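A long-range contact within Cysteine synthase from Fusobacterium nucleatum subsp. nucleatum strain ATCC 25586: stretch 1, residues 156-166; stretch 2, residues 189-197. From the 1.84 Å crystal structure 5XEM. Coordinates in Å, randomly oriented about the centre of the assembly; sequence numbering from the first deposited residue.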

# COMPACT_ATOMS: atom_id res chain seq x y z
N HIS A 156 -6.53 12.10 15.33
CA HIS A 156 -7.60 12.22 14.31
C HIS A 156 -8.30 13.56 14.41
O HIS A 156 -8.71 14.14 13.41
CB HIS A 156 -8.60 11.10 14.48
CG HIS A 156 -8.01 9.71 14.23
ND1 HIS A 156 -7.61 9.31 13.01
CD2 HIS A 156 -7.74 8.67 15.10
CE1 HIS A 156 -7.10 8.04 13.09
NE2 HIS A 156 -7.22 7.64 14.38
N TYR A 157 -8.46 14.04 15.64
CA TYR A 157 -9.00 15.40 15.86
C TYR A 157 -8.14 16.45 15.15
O TYR A 157 -8.67 17.37 14.52
CB TYR A 157 -9.05 15.65 17.36
CG TYR A 157 -9.50 17.02 17.80
CD1 TYR A 157 -10.84 17.28 18.03
CD2 TYR A 157 -8.57 18.03 18.07
CE1 TYR A 157 -11.27 18.53 18.48
CE2 TYR A 157 -8.97 19.29 18.50
CZ TYR A 157 -10.33 19.52 18.72
OH TYR A 157 -10.75 20.75 19.16
N GLU A 158 -6.82 16.27 15.23
CA GLU A 158 -5.82 17.20 14.67
C GLU A 158 -5.53 17.09 13.20
O GLU A 158 -5.18 18.10 12.57
CB GLU A 158 -4.51 17.08 15.45
CG GLU A 158 -4.69 17.60 16.87
CD GLU A 158 -3.47 17.42 17.74
OE1 GLU A 158 -2.45 16.88 17.26
OE2 GLU A 158 -3.54 17.80 18.93
N THR A 159 -5.62 15.90 12.63
CA THR A 159 -5.15 15.69 11.27
C THR A 159 -6.26 15.16 10.42
O THR A 159 -6.73 15.88 9.54
CB THR A 159 -3.87 14.83 11.23
OG1 THR A 159 -4.15 13.53 11.76
CG2 THR A 159 -2.77 15.54 12.08
N THR A 160 -6.77 13.96 10.74
CA THR A 160 -7.80 13.30 9.90
C THR A 160 -9.00 14.21 9.60
O THR A 160 -9.41 14.41 8.42
CB THR A 160 -8.30 12.01 10.59
OG1 THR A 160 -7.18 11.23 11.00
CG2 THR A 160 -9.15 11.17 9.64
N ALA A 161 -9.58 14.76 10.66
CA ALA A 161 -10.73 15.67 10.53
C ALA A 161 -10.43 16.94 9.72
O ALA A 161 -11.26 17.37 8.91
CB ALA A 161 -11.29 16.05 11.89
N GLU A 162 -9.26 17.52 9.95
CA GLU A 162 -8.86 18.72 9.22
C GLU A 162 -8.69 18.47 7.74
O GLU A 162 -9.04 19.33 6.92
CB GLU A 162 -7.59 19.35 9.81
CG GLU A 162 -7.76 19.92 11.22
CD GLU A 162 -8.65 21.17 11.31
OE1 GLU A 162 -9.07 21.72 10.26
OE2 GLU A 162 -8.96 21.61 12.44
N GLU A 163 -8.18 17.29 7.38
CA GLU A 163 -8.02 16.94 5.99
C GLU A 163 -9.35 16.76 5.30
O GLU A 163 -9.50 17.15 4.15
CB GLU A 163 -7.16 15.67 5.86
CG GLU A 163 -5.76 15.83 6.43
CD GLU A 163 -5.04 14.50 6.57
OE1 GLU A 163 -5.52 13.52 5.97
OE2 GLU A 163 -4.00 14.43 7.28
N ILE A 164 -10.32 16.18 6.00
CA ILE A 164 -11.67 16.02 5.49
C ILE A 164 -12.31 17.40 5.26
O ILE A 164 -12.86 17.66 4.18
CB ILE A 164 -12.53 15.20 6.47
CG1 ILE A 164 -12.07 13.73 6.48
CG2 ILE A 164 -14.01 15.29 6.11
CD1 ILE A 164 -12.69 12.94 7.65
N LEU A 165 -12.18 18.28 6.25
CA LEU A 165 -12.73 19.65 6.15
C LEU A 165 -12.09 20.39 4.98
O LEU A 165 -12.79 21.03 4.16
CB LEU A 165 -12.53 20.41 7.46
CG LEU A 165 -13.38 19.91 8.64
CD1 LEU A 165 -12.95 20.57 9.94
CD2 LEU A 165 -14.87 20.14 8.37
N LYS A 166 -10.78 20.25 4.85
CA LYS A 166 -10.03 20.99 3.82
C LYS A 166 -10.41 20.49 2.46
O LYS A 166 -10.68 21.28 1.55
CB LYS A 166 -8.51 20.88 4.02
CG LYS A 166 -7.67 21.68 3.00
CD LYS A 166 -6.17 21.48 3.21
CE LYS A 166 -5.65 20.17 2.61
NZ LYS A 166 -5.93 18.94 3.42
N ALA A 189 -14.94 12.87 14.76
CA ALA A 189 -16.30 13.39 14.93
C ALA A 189 -16.32 14.62 15.82
O ALA A 189 -17.11 15.53 15.56
CB ALA A 189 -17.23 12.33 15.51
N LYS A 190 -15.46 14.64 16.85
CA LYS A 190 -15.38 15.78 17.77
C LYS A 190 -14.98 17.04 17.03
O LYS A 190 -15.63 18.09 17.16
CB LYS A 190 -14.43 15.51 18.92
CG LYS A 190 -14.35 16.62 19.98
CD LYS A 190 -13.51 16.17 21.17
CE LYS A 190 -13.36 17.27 22.21
NZ LYS A 190 -12.29 16.99 23.21
N LYS A 191 -13.95 16.93 16.19
CA LYS A 191 -13.49 18.09 15.44
C LYS A 191 -14.53 18.54 14.44
O LYS A 191 -14.81 19.75 14.33
CB LYS A 191 -12.14 17.83 14.75
CG LYS A 191 -11.70 18.92 13.77
CD LYS A 191 -11.54 20.31 14.38
CE LYS A 191 -10.39 20.40 15.37
NZ LYS A 191 -9.04 20.17 14.79
N LEU A 192 -15.10 17.60 13.71
CA LEU A 192 -16.06 17.93 12.69
C LEU A 192 -17.30 18.65 13.28
O LEU A 192 -17.78 19.62 12.69
CB LEU A 192 -16.50 16.67 11.94
CG LEU A 192 -15.46 15.98 11.04
CD1 LEU A 192 -16.07 14.74 10.37
CD2 LEU A 192 -14.86 16.94 10.03
N LYS A 193 -17.78 18.17 14.42
CA LYS A 193 -18.94 18.75 15.08
C LYS A 193 -18.62 20.11 15.70
O LYS A 193 -19.53 20.96 15.84
CB LYS A 193 -19.51 17.79 16.12
CG LYS A 193 -20.46 16.80 15.50
CD LYS A 193 -21.14 15.85 16.48
CE LYS A 193 -22.31 15.18 15.79
NZ LYS A 193 -22.98 14.06 16.50
N GLU A 194 -17.37 20.35 16.06
CA GLU A 194 -16.96 21.70 16.50
C GLU A 194 -17.04 22.72 15.37
O GLU A 194 -17.49 23.84 15.58
CB GLU A 194 -15.58 21.70 17.11
CG GLU A 194 -15.57 21.15 18.52
CD GLU A 194 -14.19 20.91 19.07
OE1 GLU A 194 -13.18 21.21 18.39
OE2 GLU A 194 -14.11 20.44 20.21
N LYS A 195 -16.64 22.32 14.16
CA LYS A 195 -16.61 23.22 13.00
C LYS A 195 -17.92 23.24 12.22
O LYS A 195 -18.23 24.24 11.58
CB LYS A 195 -15.48 22.82 12.04
CG LYS A 195 -14.08 22.83 12.64
CD LYS A 195 -13.66 24.21 13.14
CE LYS A 195 -12.15 24.39 13.11
NZ LYS A 195 -11.75 25.75 13.57
N LEU A 196 -18.66 22.13 12.24
CA LEU A 196 -19.91 21.97 11.52
C LEU A 196 -20.97 21.42 12.49
O LEU A 196 -21.12 20.20 12.63
CB LEU A 196 -19.73 21.01 10.32
CG LEU A 196 -18.61 21.33 9.34
CD1 LEU A 196 -18.42 20.18 8.35
CD2 LEU A 196 -18.90 22.63 8.60
N PRO A 197 -21.73 22.30 13.15
CA PRO A 197 -22.66 21.82 14.18
C PRO A 197 -23.87 21.01 13.68
O PRO A 197 -24.50 20.32 14.48
CB PRO A 197 -23.13 23.12 14.84
CG PRO A 197 -23.05 24.14 13.75
CD PRO A 197 -21.81 23.77 12.96

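Two helices of one chain cross at 62° and are held together by a buried lysine, Lys 191, that bonds at its tip and packs along its length, with a leucine cluster beside it. The axes approach to 8.4 Å, and the backbones come nearest at Tyr 157 and Lys 191, whose CA atoms lie 5.3 Å apart. The Lys 191 side chain enters a hole formed by Tyr 157, Ala 161, Glu 162 and Leu 165; its CG rests 3.5 Å from Ala 161 CB. With chi2, chi3 and chi4 all p, the chain curls over the Tyr 157 ring, so that Lys 191 CE makes a CH-pi contact 3.6 Å from the Tyr 157 ring centroid, and the charged Lys 191 NZ a cation-pi contact 4.0 Å from it. Lys 191 NZ also donates to Tyr 157 O (2.8 Å) and forms a salt bridge with Glu 162 OE2 (2.8 Å), so its charge is well compensated despite burial. At the ring edge, Tyr 157 OH donates a short hydrogen bond to Glu 194 OE1 (2.6 Å). Farther along, contacts are apolar: Leu 192 CD2 packs 3.6 Å from Leu 165 CG and 4.1 Å from Ala 161 CB, while Leu 165 CD2 meets Leu 196 CD1 at 3.6 Å, just where the second stretch leaves helical geometry.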